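Local coordinates for poly-beta-1,6-N-acetyl-D-glucosamine export protein (Escherichia coli, PDB 4Y25) that exports the biofilm adhesin poly-beta-1,6-N-acetyl-D-glucosamine across the outer membrane of Escherichia coli, its chain here forming the membrane beta-barrel domain, at residues A[15-21]-A[284-290]; A[170-175]-A[186-192]; A[208-214]-A[238-244]; A[250-256]-A[272-278]. All blocks are in the same frame, centred on the assembly; numbering follows the deposited sequence.

Contact 1: A[15-21]-A[284-290]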
# COMPACT_ATOMS: atom_id res chain seq x y z
N SER A 15 8.59 2.70 6.54
CA SER A 15 9.11 3.16 5.26
C SER A 15 10.05 4.34 5.48
O SER A 15 9.74 5.26 6.24
CB SER A 15 7.95 3.55 4.33
OG SER A 15 8.42 4.23 3.19
N THR A 16 11.20 4.31 4.82
CA THR A 16 12.16 5.39 4.95
C THR A 16 12.91 5.64 3.64
O THR A 16 13.35 4.70 2.97
CB THR A 16 13.18 5.12 6.07
OG1 THR A 16 14.28 6.02 5.95
CG2 THR A 16 13.69 3.70 5.99
N GLY A 17 13.05 6.91 3.29
CA GLY A 17 13.71 7.29 2.05
C GLY A 17 15.22 7.45 2.17
O GLY A 17 15.71 8.15 3.06
N ILE A 18 15.94 6.78 1.29
CA ILE A 18 17.39 6.91 1.23
C ILE A 18 17.75 8.19 0.49
O ILE A 18 18.52 9.02 0.97
CB ILE A 18 18.05 5.70 0.54
CG1 ILE A 18 17.49 4.39 1.12
CG2 ILE A 18 19.56 5.75 0.69
CD1 ILE A 18 17.67 4.26 2.60
N ASP A 19 17.18 8.33 -0.70
CA ASP A 19 17.28 9.57 -1.47
C ASP A 19 16.08 9.67 -2.39
O ASP A 19 16.08 9.14 -3.50
CB ASP A 19 18.58 9.62 -2.27
CG ASP A 19 18.77 10.95 -2.98
OD1 ASP A 19 18.15 11.95 -2.57
OD2 ASP A 19 19.55 11.00 -3.96
N ALA A 20 15.04 10.36 -1.92
CA ALA A 20 13.81 10.52 -2.70
C ALA A 20 13.68 11.95 -3.20
O ALA A 20 13.12 12.81 -2.52
CB ALA A 20 12.61 10.13 -1.86
N GLU A 21 14.18 12.20 -4.41
CA GLU A 21 14.16 13.54 -4.98
C GLU A 21 12.85 13.83 -5.70
O GLU A 21 12.74 14.77 -6.48
CB GLU A 21 15.35 13.73 -5.93
CG GLU A 21 16.70 13.62 -5.22
CD GLU A 21 17.87 13.54 -6.18
OE1 GLU A 21 17.68 13.75 -7.39
OE2 GLU A 21 19.00 13.26 -5.72
N GLU A 284 12.80 12.30 -12.11
CA GLU A 284 13.54 12.25 -10.86
C GLU A 284 13.51 10.83 -10.31
O GLU A 284 12.66 10.02 -10.70
CB GLU A 284 12.95 13.23 -9.83
CG GLU A 284 13.50 14.66 -9.93
CD GLU A 284 14.92 14.80 -9.36
OE1 GLU A 284 15.63 13.78 -9.22
OE2 GLU A 284 15.31 15.94 -9.05
N HIS A 285 14.44 10.51 -9.42
CA HIS A 285 14.57 9.14 -8.92
C HIS A 285 14.20 9.03 -7.44
O HIS A 285 14.48 9.92 -6.64
CB HIS A 285 16.00 8.63 -9.13
CG HIS A 285 17.03 9.36 -8.32
ND1 HIS A 285 17.33 9.02 -7.02
CD2 HIS A 285 17.82 10.41 -8.63
CE1 HIS A 285 18.26 9.83 -6.56
NE2 HIS A 285 18.58 10.68 -7.52
N ASN A 286 13.58 7.91 -7.08
CA ASN A 286 13.28 7.63 -5.68
C ASN A 286 13.95 6.34 -5.22
O ASN A 286 13.83 5.30 -5.85
CB ASN A 286 11.77 7.53 -5.45
CG ASN A 286 11.09 8.88 -5.51
OD1 ASN A 286 11.63 9.88 -5.03
ND2 ASN A 286 9.89 8.93 -6.08
N LEU A 287 14.66 6.43 -4.10
CA LEU A 287 15.31 5.28 -3.51
C LEU A 287 14.90 5.19 -2.05
O LEU A 287 15.12 6.12 -1.28
CB LEU A 287 16.83 5.38 -3.64
CG LEU A 287 17.64 4.18 -3.14
CD1 LEU A 287 17.47 2.99 -4.08
CD2 LEU A 287 19.10 4.55 -2.99
N TYR A 288 14.30 4.07 -1.66
CA TYR A 288 13.81 3.94 -0.29
C TYR A 288 13.76 2.49 0.18
O TYR A 288 13.88 1.55 -0.61
CB TYR A 288 12.42 4.57 -0.16
CG TYR A 288 11.37 4.00 -1.09
CD1 TYR A 288 11.26 4.44 -2.40
CD2 TYR A 288 10.47 3.05 -0.64
CE1 TYR A 288 10.30 3.93 -3.25
CE2 TYR A 288 9.50 2.53 -1.48
CZ TYR A 288 9.42 2.97 -2.79
OH TYR A 288 8.45 2.46 -3.63
N VAL A 289 13.60 2.33 1.49
CA VAL A 289 13.52 1.01 2.10
C VAL A 289 12.18 0.82 2.79
O VAL A 289 11.71 1.72 3.49
CB VAL A 289 14.67 0.79 3.11
CG1 VAL A 289 14.53 -0.56 3.80
CG2 VAL A 289 16.01 0.88 2.41
N GLU A 290 11.57 -0.34 2.57
CA GLU A 290 10.34 -0.72 3.25
C GLU A 290 10.59 -1.95 4.10
O GLU A 290 11.45 -2.77 3.77
CB GLU A 290 9.22 -1.00 2.25
CG GLU A 290 8.42 0.22 1.82
CD GLU A 290 7.55 -0.06 0.61
OE1 GLU A 290 7.68 -1.16 0.02
OE2 GLU A 290 6.75 0.82 0.24
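Leu287 O takes two backbone donors from the first strand, Ile18 N at 2.8 Å and Asp19 N at 3.1 Å, both arriving from the same face of its carbonyl plane. Leu287 N completes the exchange by donating to Asp19 O, where it sits well above the carbonyl plane (55°) rather than on a lone pair. Before this irregularity Thr16 and Val289 exchange a nearly straight pair of bonds, and after it Glu21 N is taken up by His285 O at 3.2 Å. The other edge of strand 283-297 is also employed, since Asn286 and Tyr288 bond through their backbones to Glu275 and Arg273.

Among the side chains, Glu21, the residue with most surface buried here, brings OE1 to 2.7 Å from Glu284 OE1, their carboxylate planes nearly perpendicular. His285 has CG between its backbone N and carbonyl carbon (chi1 66°), which turns the imidazole toward the opposite strand. Asp19 OD2 then lies at the ring edge, 3.1 Å from His285 CE1, with carboxylate and ring planes 79° apart. Asn286 OD1 rests 3.3 Å from Ala20 CB and accepts a weak bond from Gly22 N. On the outer surface Ile18 touches Leu287 and brings CD1 to 3.8 Å from Val289 CG2. Two residues facing one is the mark of a classic beta bulge, placed here in the antiparallel seam where the first and last strands close the barrel.

Contact 2: A[170-175]-A[186-192]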
# COMPACT_ATOMS: atom_id res chain seq x y z
N SER A 170 -6.82 2.11 -11.18
CA SER A 170 -5.71 1.20 -11.43
C SER A 170 -6.21 -0.13 -11.97
O SER A 170 -7.32 -0.56 -11.66
CB SER A 170 -4.89 0.98 -10.16
OG SER A 170 -5.67 0.37 -9.15
N LEU A 171 -5.39 -0.78 -12.78
CA LEU A 171 -5.71 -2.10 -13.30
C LEU A 171 -4.46 -2.97 -13.30
O LEU A 171 -3.51 -2.71 -14.03
CB LEU A 171 -6.30 -2.00 -14.70
CG LEU A 171 -6.53 -3.33 -15.42
CD1 LEU A 171 -7.42 -4.25 -14.60
CD2 LEU A 171 -7.13 -3.10 -16.80
N GLU A 172 -4.47 -4.01 -12.48
CA GLU A 172 -3.32 -4.89 -12.34
C GLU A 172 -3.60 -6.29 -12.87
O GLU A 172 -4.75 -6.69 -13.01
CB GLU A 172 -2.87 -4.96 -10.88
CG GLU A 172 -2.30 -3.66 -10.34
CD GLU A 172 -1.58 -3.84 -9.02
OE1 GLU A 172 -1.18 -4.98 -8.71
OE2 GLU A 172 -1.42 -2.83 -8.29
N GLY A 173 -2.53 -7.01 -13.16
CA GLY A 173 -2.62 -8.40 -13.56
C GLY A 173 -1.52 -9.20 -12.89
O GLY A 173 -0.48 -8.66 -12.53
N GLN A 174 -1.76 -10.49 -12.70
CA GLN A 174 -0.76 -11.38 -12.12
C GLN A 174 -0.77 -12.71 -12.85
O GLN A 174 -1.62 -13.56 -12.61
CB GLN A 174 -1.01 -11.58 -10.62
CG GLN A 174 0.05 -12.42 -9.93
CD GLN A 174 -0.01 -12.31 -8.41
OE1 GLN A 174 -0.88 -11.63 -7.87
NE2 GLN A 174 0.92 -12.96 -7.73
N GLU A 175 0.18 -12.88 -13.76
CA GLU A 175 0.29 -14.11 -14.53
C GLU A 175 1.52 -14.91 -14.14
O GLU A 175 2.64 -14.40 -14.18
CB GLU A 175 0.31 -13.80 -16.03
CG GLU A 175 0.47 -15.03 -16.91
CD GLU A 175 0.30 -14.70 -18.37
OE1 GLU A 175 -0.12 -13.56 -18.67
OE2 GLU A 175 0.60 -15.56 -19.22
N ASP A 186 6.43 -14.28 -11.63
CA ASP A 186 5.15 -13.69 -11.99
C ASP A 186 5.31 -12.53 -12.96
O ASP A 186 6.27 -11.77 -12.88
CB ASP A 186 4.41 -13.21 -10.74
CG ASP A 186 3.74 -14.34 -9.99
OD1 ASP A 186 3.41 -15.36 -10.64
OD2 ASP A 186 3.53 -14.20 -8.77
N PHE A 187 4.36 -12.41 -13.88
CA PHE A 187 4.27 -11.23 -14.73
C PHE A 187 3.20 -10.32 -14.14
O PHE A 187 2.04 -10.71 -14.03
CB PHE A 187 3.95 -11.62 -16.17
CG PHE A 187 3.74 -10.45 -17.09
CD1 PHE A 187 4.73 -9.49 -17.25
CD2 PHE A 187 2.57 -10.32 -17.82
CE1 PHE A 187 4.55 -8.42 -18.10
CE2 PHE A 187 2.38 -9.25 -18.68
CZ PHE A 187 3.37 -8.30 -18.82
N LEU A 188 3.60 -9.11 -13.74
CA LEU A 188 2.67 -8.18 -13.12
C LEU A 188 2.57 -6.87 -13.90
O LEU A 188 3.21 -5.88 -13.54
CB LEU A 188 3.07 -7.89 -11.67
CG LEU A 188 3.03 -9.04 -10.67
CD1 LEU A 188 4.40 -9.68 -10.55
CD2 LEU A 188 2.54 -8.56 -9.32
N PRO A 189 1.78 -6.86 -14.97
CA PRO A 189 1.57 -5.63 -15.75
C PRO A 189 0.61 -4.69 -15.02
O PRO A 189 -0.46 -5.11 -14.60
CB PRO A 189 0.96 -6.14 -17.05
CG PRO A 189 0.22 -7.37 -16.65
CD PRO A 189 1.02 -7.99 -15.53
N SER A 190 1.00 -3.43 -14.88
CA SER A 190 0.17 -2.47 -14.16
C SER A 190 -0.23 -1.27 -15.01
O SER A 190 0.57 -0.76 -15.79
CB SER A 190 0.89 -2.00 -12.89
OG SER A 190 0.01 -1.29 -12.04
N LEU A 191 -1.48 -0.85 -14.86
CA LEU A 191 -1.96 0.38 -15.47
C LEU A 191 -2.48 1.32 -14.38
O LEU A 191 -3.00 0.87 -13.36
CB LEU A 191 -3.06 0.10 -16.49
CG LEU A 191 -2.70 -0.85 -17.64
CD1 LEU A 191 -3.86 -0.94 -18.62
CD2 LEU A 191 -1.44 -0.38 -18.34
N TYR A 192 -2.34 2.62 -14.60
CA TYR A 192 -2.75 3.60 -13.61
C TYR A 192 -3.22 4.90 -14.25
O TYR A 192 -2.64 5.37 -15.22
CB TYR A 192 -1.61 3.88 -12.63
CG TYR A 192 -1.91 4.95 -11.60
CD1 TYR A 192 -2.79 4.71 -10.56
CD2 TYR A 192 -1.30 6.19 -11.68
CE1 TYR A 192 -3.06 5.69 -9.61
CE2 TYR A 192 -1.56 7.17 -10.74
CZ TYR A 192 -2.44 6.92 -9.71
OH TYR A 192 -2.70 7.90 -8.78
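Gln174 places CG anti to its backbone N (chi1 -177°) and stays extended beyond it, while Asp186 keeps CG beside its own backbone N; these torsions bring Gln174 NE2 to 3.1 Å from Asp186 OD2. The N-H points fairly straight at the oxygen (158°), and the acceptor lies close to the amide plane, yet the donor meets OD2 from above the carboxylate, whose plane stands 79° from that of the amide. The other oxygen, Asp186 OD1, forms a salt bridge with Arg176.

Glu175 and Phe187 exchange two backbone bonds, and Glu175 OE1 is salt-bridged to Arg149. The strands belong to a beta hairpin of the membrane barrel, 165-179 with 183-195, whose regular pairing is interrupted at Pro189. Proline has no N-H to offer, and Gly173 O instead faces Leu188 CA at 3.2 Å and Pro189 CD at 3.4 Å; Gly173 N gives only a weak bond to Pro189 O. Pairing resumes with Glu172 and Ser190, a non-hydrogen-bonded pair, and two-way backbone bonds return at Leu171 and Leu191, CB atoms 4.3 Å apart on the outer surface. On the lumen side Ser170 CB sits at the Tyr192 ring edge, and Tyr192 OH is hydrogen-bonded to Glu168 and Glu194.

Contact 3: A[208-214]-A[238-244]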
# COMPACT_ATOMS: atom_id res chain seq x y z
N LYS A 208 -3.75 15.20 -15.36
CA LYS A 208 -4.13 13.95 -16.01
C LYS A 208 -2.91 13.11 -16.34
O LYS A 208 -2.16 13.41 -17.26
CB LYS A 208 -4.95 14.23 -17.27
CG LYS A 208 -5.63 13.00 -17.86
CD LYS A 208 -6.69 13.39 -18.88
CE LYS A 208 -7.82 14.17 -18.23
NZ LYS A 208 -8.90 14.50 -19.20
N THR A 209 -2.71 12.04 -15.57
CA THR A 209 -1.56 11.17 -15.73
C THR A 209 -2.00 9.75 -16.09
O THR A 209 -3.01 9.26 -15.59
CB THR A 209 -0.71 11.13 -14.44
OG1 THR A 209 -0.46 12.47 -13.99
CG2 THR A 209 0.62 10.43 -14.69
N PHE A 210 -1.24 9.11 -16.97
CA PHE A 210 -1.52 7.73 -17.34
C PHE A 210 -0.22 6.96 -17.54
O PHE A 210 0.67 7.40 -18.25
CB PHE A 210 -2.38 7.68 -18.61
CG PHE A 210 -2.71 6.28 -19.06
CD1 PHE A 210 -3.63 5.52 -18.36
CD2 PHE A 210 -2.11 5.75 -20.18
CE1 PHE A 210 -3.93 4.24 -18.77
CE2 PHE A 210 -2.41 4.47 -20.60
CZ PHE A 210 -3.33 3.71 -19.90
N ASP A 211 -0.12 5.80 -16.88
CA ASP A 211 1.10 5.00 -16.94
C ASP A 211 0.83 3.57 -17.39
O ASP A 211 -0.16 2.96 -17.01
CB ASP A 211 1.79 4.97 -15.57
CG ASP A 211 1.97 6.35 -14.97
OD1 ASP A 211 2.11 7.33 -15.73
OD2 ASP A 211 1.99 6.46 -13.72
N ILE A 212 1.73 3.05 -18.22
CA ILE A 212 1.73 1.64 -18.56
C ILE A 212 3.08 1.05 -18.17
O ILE A 212 4.10 1.36 -18.77
CB ILE A 212 1.49 1.41 -20.06
CG1 ILE A 212 0.15 2.02 -20.49
CG2 ILE A 212 1.52 -0.08 -20.38
CD1 ILE A 212 -0.15 1.88 -21.97
N VAL A 213 3.09 0.21 -17.13
CA VAL A 213 4.33 -0.38 -16.66
C VAL A 213 4.25 -1.90 -16.60
O VAL A 213 3.71 -2.46 -15.65
CB VAL A 213 4.73 0.14 -15.27
CG1 VAL A 213 6.08 -0.43 -14.86
CG2 VAL A 213 4.76 1.66 -15.24
N PRO A 214 4.77 -2.58 -17.63
CA PRO A 214 4.91 -4.04 -17.56
C PRO A 214 6.08 -4.42 -16.66
O PRO A 214 7.17 -3.86 -16.81
CB PRO A 214 5.17 -4.44 -19.02
CG PRO A 214 5.79 -3.24 -19.63
CD PRO A 214 5.17 -2.05 -18.95
N VAL A 238 9.87 -1.89 -16.60
CA VAL A 238 10.17 -0.81 -17.53
C VAL A 238 8.89 -0.41 -18.25
O VAL A 238 8.25 -1.25 -18.89
CB VAL A 238 11.24 -1.21 -18.57
CG1 VAL A 238 11.49 -0.06 -19.53
CG2 VAL A 238 12.53 -1.63 -17.88
N GLY A 239 8.51 0.86 -18.15
CA GLY A 239 7.28 1.33 -18.75
C GLY A 239 7.33 2.78 -19.18
O GLY A 239 8.39 3.40 -19.21
N ALA A 240 6.17 3.33 -19.51
CA ALA A 240 6.07 4.72 -19.94
C ALA A 240 5.03 5.48 -19.12
O ALA A 240 4.00 4.92 -18.73
CB ALA A 240 5.74 4.80 -21.43
N SER A 241 5.30 6.76 -18.88
CA SER A 241 4.37 7.62 -18.15
C SER A 241 3.97 8.83 -18.97
O SER A 241 4.83 9.59 -19.44
CB SER A 241 4.97 8.08 -16.83
OG SER A 241 4.11 8.99 -16.17
N TRP A 242 2.67 9.03 -19.14
CA TRP A 242 2.18 10.20 -19.86
C TRP A 242 1.54 11.21 -18.91
O TRP A 242 0.79 10.83 -18.00
CB TRP A 242 1.18 9.80 -20.94
CG TRP A 242 0.56 10.97 -21.64
CD1 TRP A 242 1.06 11.63 -22.73
CD2 TRP A 242 -0.68 11.62 -21.31
NE1 TRP A 242 0.21 12.65 -23.09
CE2 TRP A 242 -0.86 12.66 -22.24
CE3 TRP A 242 -1.64 11.41 -20.32
CZ2 TRP A 242 -1.97 13.50 -22.21
CZ3 TRP A 242 -2.75 12.25 -20.29
CH2 TRP A 242 -2.90 13.27 -21.23
N GLN A 243 1.84 12.48 -19.13
CA GLN A 243 1.24 13.57 -18.37
C GLN A 243 0.90 14.72 -19.31
O GLN A 243 1.77 15.21 -20.04
CB GLN A 243 2.18 14.03 -17.25
CG GLN A 243 1.59 15.11 -16.35
CD GLN A 243 2.60 15.62 -15.34
OE1 GLN A 243 3.72 15.11 -15.24
NE2 GLN A 243 2.21 16.64 -14.58
N LYS A 244 -0.36 15.14 -19.30
CA LYS A 244 -0.83 16.20 -20.19
C LYS A 244 -0.09 17.50 -19.89
O LYS A 244 0.21 17.79 -18.73
CB LYS A 244 -2.35 16.35 -20.04
CG LYS A 244 -2.98 17.63 -20.58
CD LYS A 244 -4.49 17.40 -20.72
CE LYS A 244 -5.31 18.67 -20.53
NZ LYS A 244 -4.48 19.89 -20.55
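Trp242 meets Lys208 at a slant, ring edge first, and these two residues lose more surface to the contact than any others in it. Swung out with CG anti to the backbone N (chi1 176°), the indole carries its six-membered ring over to the facing strand. There Trp242 CZ3 comes 3.3 Å from Lys208 O and 3.8 Å from Lys208 CG, the methylene lying at the ring edge and in its plane. Lys208 thus contributes the inner, apolar part of its chain, while its ammonium group is carried off from the facing strand. Its carbonyl has a second task, accepting a nearly straight bond from Lys244 N at 3.2 Å. Next to the same indole, Phe210 CB sits 4.2 Å from Trp242 CE3, and the backbones of Phe210 and Trp242 exchange two hydrogen bonds.

This is the antiparallel pairing of a beta hairpin, strands 208-225 and 228-243, two neighbouring staves of the barrel wall. Trp242, Phe210 and Ile212 face outward, whereas Asp211 and Ser241 face the lumen as a non-hydrogen-bonded pair joined through their side chains. Ser241 OG donates to Asp211 OD1 at 2.6 Å, reaching it from above the carboxylate plane (41° out of it); the other oxygen, Asp211 OD2, forms a salt bridge with Arg277 of strand 266-278.

Val238, third in buried surface, makes its contact through the backbone, its CB being directed away from the facing strand. Val238 N gives a weak bond to Pro214 O, and Val238 O lies 3.2 Å from Pro214 CD. Beside it Gly239 approaches Val213, their CA atoms 4.0 Å apart.

Contact 4: A[250-256]-A[272-278]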
# COMPACT_ATOMS: atom_id res chain seq x y z
N VAL A 250 10.02 7.72 -19.92
CA VAL A 250 10.13 6.31 -19.55
C VAL A 250 10.02 6.11 -18.03
O VAL A 250 10.42 6.96 -17.24
CB VAL A 250 11.46 5.72 -20.07
CG1 VAL A 250 12.65 6.44 -19.45
CG2 VAL A 250 11.54 4.22 -19.82
N VAL A 251 9.43 4.98 -17.64
CA VAL A 251 9.37 4.58 -16.24
C VAL A 251 10.20 3.32 -16.02
O VAL A 251 10.04 2.33 -16.73
CB VAL A 251 7.93 4.33 -15.77
CG1 VAL A 251 7.90 3.71 -14.38
CG2 VAL A 251 7.14 5.61 -15.80
N THR A 252 11.08 3.36 -15.03
CA THR A 252 11.87 2.19 -14.68
C THR A 252 11.80 1.96 -13.18
O THR A 252 11.80 2.90 -12.39
CB THR A 252 13.33 2.33 -15.14
OG1 THR A 252 14.07 1.15 -14.78
CG2 THR A 252 13.98 3.54 -14.49
N GLN A 253 11.72 0.69 -12.77
CA GLN A 253 11.63 0.38 -11.36
C GLN A 253 12.31 -0.95 -11.02
O GLN A 253 12.21 -1.92 -11.76
CB GLN A 253 10.17 0.36 -10.90
CG GLN A 253 9.28 -0.58 -11.69
CD GLN A 253 7.81 -0.33 -11.43
OE1 GLN A 253 7.42 0.75 -10.97
NE2 GLN A 253 6.98 -1.32 -11.74
N LEU A 254 13.01 -0.95 -9.89
CA LEU A 254 13.71 -2.13 -9.41
C LEU A 254 13.46 -2.34 -7.93
O LEU A 254 13.34 -1.37 -7.17
CB LEU A 254 15.22 -2.02 -9.67
CG LEU A 254 15.70 -2.03 -11.12
CD1 LEU A 254 17.13 -1.49 -11.19
CD2 LEU A 254 15.63 -3.43 -11.69
N GLY A 255 13.38 -3.59 -7.52
CA GLY A 255 13.22 -3.92 -6.12
C GLY A 255 13.99 -5.17 -5.76
O GLY A 255 14.08 -6.11 -6.54
N TYR A 256 14.58 -5.16 -4.57
CA TYR A 256 15.18 -6.36 -4.01
C TYR A 256 14.82 -6.49 -2.54
O TYR A 256 14.95 -5.53 -1.77
CB TYR A 256 16.70 -6.36 -4.17
CG TYR A 256 17.33 -7.58 -3.55
CD1 TYR A 256 17.37 -8.79 -4.24
CD2 TYR A 256 17.85 -7.55 -2.26
CE1 TYR A 256 17.93 -9.92 -3.67
CE2 TYR A 256 18.41 -8.67 -1.68
CZ TYR A 256 18.45 -9.85 -2.39
OH TYR A 256 19.01 -10.97 -1.82
N LEU A 272 14.40 -3.13 -0.63
CA LEU A 272 15.03 -1.92 -1.13
C LEU A 272 14.46 -1.57 -2.50
O LEU A 272 14.54 -2.38 -3.42
CB LEU A 272 16.55 -2.10 -1.20
CG LEU A 272 17.31 -0.97 -1.91
CD1 LEU A 272 17.10 0.34 -1.18
CD2 LEU A 272 18.79 -1.31 -2.00
N ARG A 273 13.90 -0.38 -2.63
CA ARG A 273 13.22 -0.01 -3.87
C ARG A 273 13.85 1.19 -4.56
O ARG A 273 14.33 2.12 -3.92
CB ARG A 273 11.74 0.27 -3.62
CG ARG A 273 10.99 -0.95 -3.15
CD ARG A 273 9.55 -0.96 -3.63
NE ARG A 273 8.92 -2.24 -3.33
CZ ARG A 273 9.07 -3.33 -4.07
NH1 ARG A 273 9.82 -3.30 -5.16
NH2 ARG A 273 8.47 -4.46 -3.72
N TRP A 274 13.82 1.15 -5.89
CA TRP A 274 14.27 2.25 -6.72
C TRP A 274 13.26 2.48 -7.84
O TRP A 274 12.71 1.52 -8.39
CB TRP A 274 15.66 1.97 -7.29
CG TRP A 274 16.28 3.12 -8.03
CD1 TRP A 274 16.81 4.25 -7.48
CD2 TRP A 274 16.44 3.24 -9.45
NE1 TRP A 274 17.29 5.07 -8.47
CE2 TRP A 274 17.08 4.48 -9.69
CE3 TRP A 274 16.11 2.43 -10.53
CZ2 TRP A 274 17.39 4.92 -10.97
CZ3 TRP A 274 16.42 2.88 -11.81
CH2 TRP A 274 17.05 4.11 -12.02
N GLU A 275 12.99 3.74 -8.15
CA GLU A 275 12.12 4.05 -9.27
C GLU A 275 12.44 5.43 -9.84
O GLU A 275 12.85 6.34 -9.12
CB GLU A 275 10.64 3.98 -8.86
CG GLU A 275 10.03 5.30 -8.43
CD GLU A 275 8.56 5.17 -8.09
OE1 GLU A 275 7.79 4.70 -8.95
OE2 GLU A 275 8.18 5.54 -6.95
N LYS A 276 12.28 5.55 -11.15
CA LYS A 276 12.59 6.80 -11.84
C LYS A 276 11.52 7.07 -12.89
O LYS A 276 11.45 6.40 -13.92
CB LYS A 276 13.98 6.72 -12.49
CG LYS A 276 14.52 8.04 -13.00
CD LYS A 276 15.92 7.85 -13.57
CE LYS A 276 16.57 9.16 -13.95
NZ LYS A 276 17.93 8.94 -14.53
N ARG A 277 10.67 8.05 -12.60
CA ARG A 277 9.59 8.42 -13.52
C ARG A 277 9.55 9.94 -13.66
O ARG A 277 10.10 10.66 -12.83
CB ARG A 277 8.25 7.87 -13.01
CG ARG A 277 7.74 8.50 -11.74
CD ARG A 277 6.39 7.93 -11.33
NE ARG A 277 5.41 7.99 -12.41
CZ ARG A 277 4.56 9.01 -12.61
NH1 ARG A 277 4.58 10.05 -11.79
NH2 ARG A 277 3.71 8.97 -13.62
N PRO A 278 8.91 10.43 -14.73
CA PRO A 278 8.81 11.88 -14.91
C PRO A 278 7.74 12.54 -14.04
O PRO A 278 6.64 12.02 -13.92
CB PRO A 278 8.45 12.02 -16.40
CG PRO A 278 7.75 10.75 -16.73
CD PRO A 278 8.44 9.69 -15.92
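Three residue pairs, Thr252 with Lys276, Leu254 with Trp274 and Tyr256 with Leu272, exchange backbone hydrogen bonds in both directions. The bond from Leu272 N to Tyr256 O measures 2.7 Å, and that from Thr252 N to Lys276 O is longer at 3.3 Å. Between these pairs the CA-H groups of Gln253 and Gly255 point at Trp274 O and Leu272 O. Residues 250-256 and 272-278, on the two strands of a hairpin (247-262 and 266-278), run almost exactly antiparallel (177°).

Apolar contacts gather round Trp274 on the outer surface. Its indole, with CG anti to the backbone N (chi1 -173°), passes Thr252 at a slant, and the methyl Thr252 CG2 lies 3.7 Å from Trp274 CZ3. Leu254 runs alongside the indole and points the same way, CD1 being 4.1 Å from Trp274 CE3. The same Thr252 CG2 also touches Lys276 CB at 3.8 Å.

On the lumen side the meetings across the strands involve mostly carbon atoms. Gln253 and Glu275 touch CB to CB at 4.2 Å. Val251, the apolar member, lies side by side with Arg277, CG2 against CB, and the Arg277 guanidinium goes on to a salt bridge with Asp211. Arg273 bends at chi2 and brings NH1 to 3.6 Å from Gly255 CA; a long, weak ion pair links its NE to Glu290.

The chemistry therefore divides largely by face: mostly aromatic and aliphatic groups outside, with Thr252 and Lys276 among them near one end, consistent with a lipid-facing surface, and arginine, glutamate and glutamine inside, consistent with a hydrophilic passage for the polysaccharide.

All four contacts lie in one closed antiparallel sheet of 16 strands. Contacts 2, 3 and 4 follow one another along the chain, each within a hairpin; contact 1 instead joins the first and last strands and spans all the others in sequence. Around the wall, contacts 2 and 3 touch with centres about 13 Å apart, as do contacts 3 and 4, while contacts 4 and 1 also touch, centres about 10 Å apart, through the neighbouring strands 266-278 and 283-297. Contacts 1 and 2 stay about 12 Å apart at their nearest atoms. Local hairpins thus build the wall in chain order, and a single long-range seam closes it into a barrel.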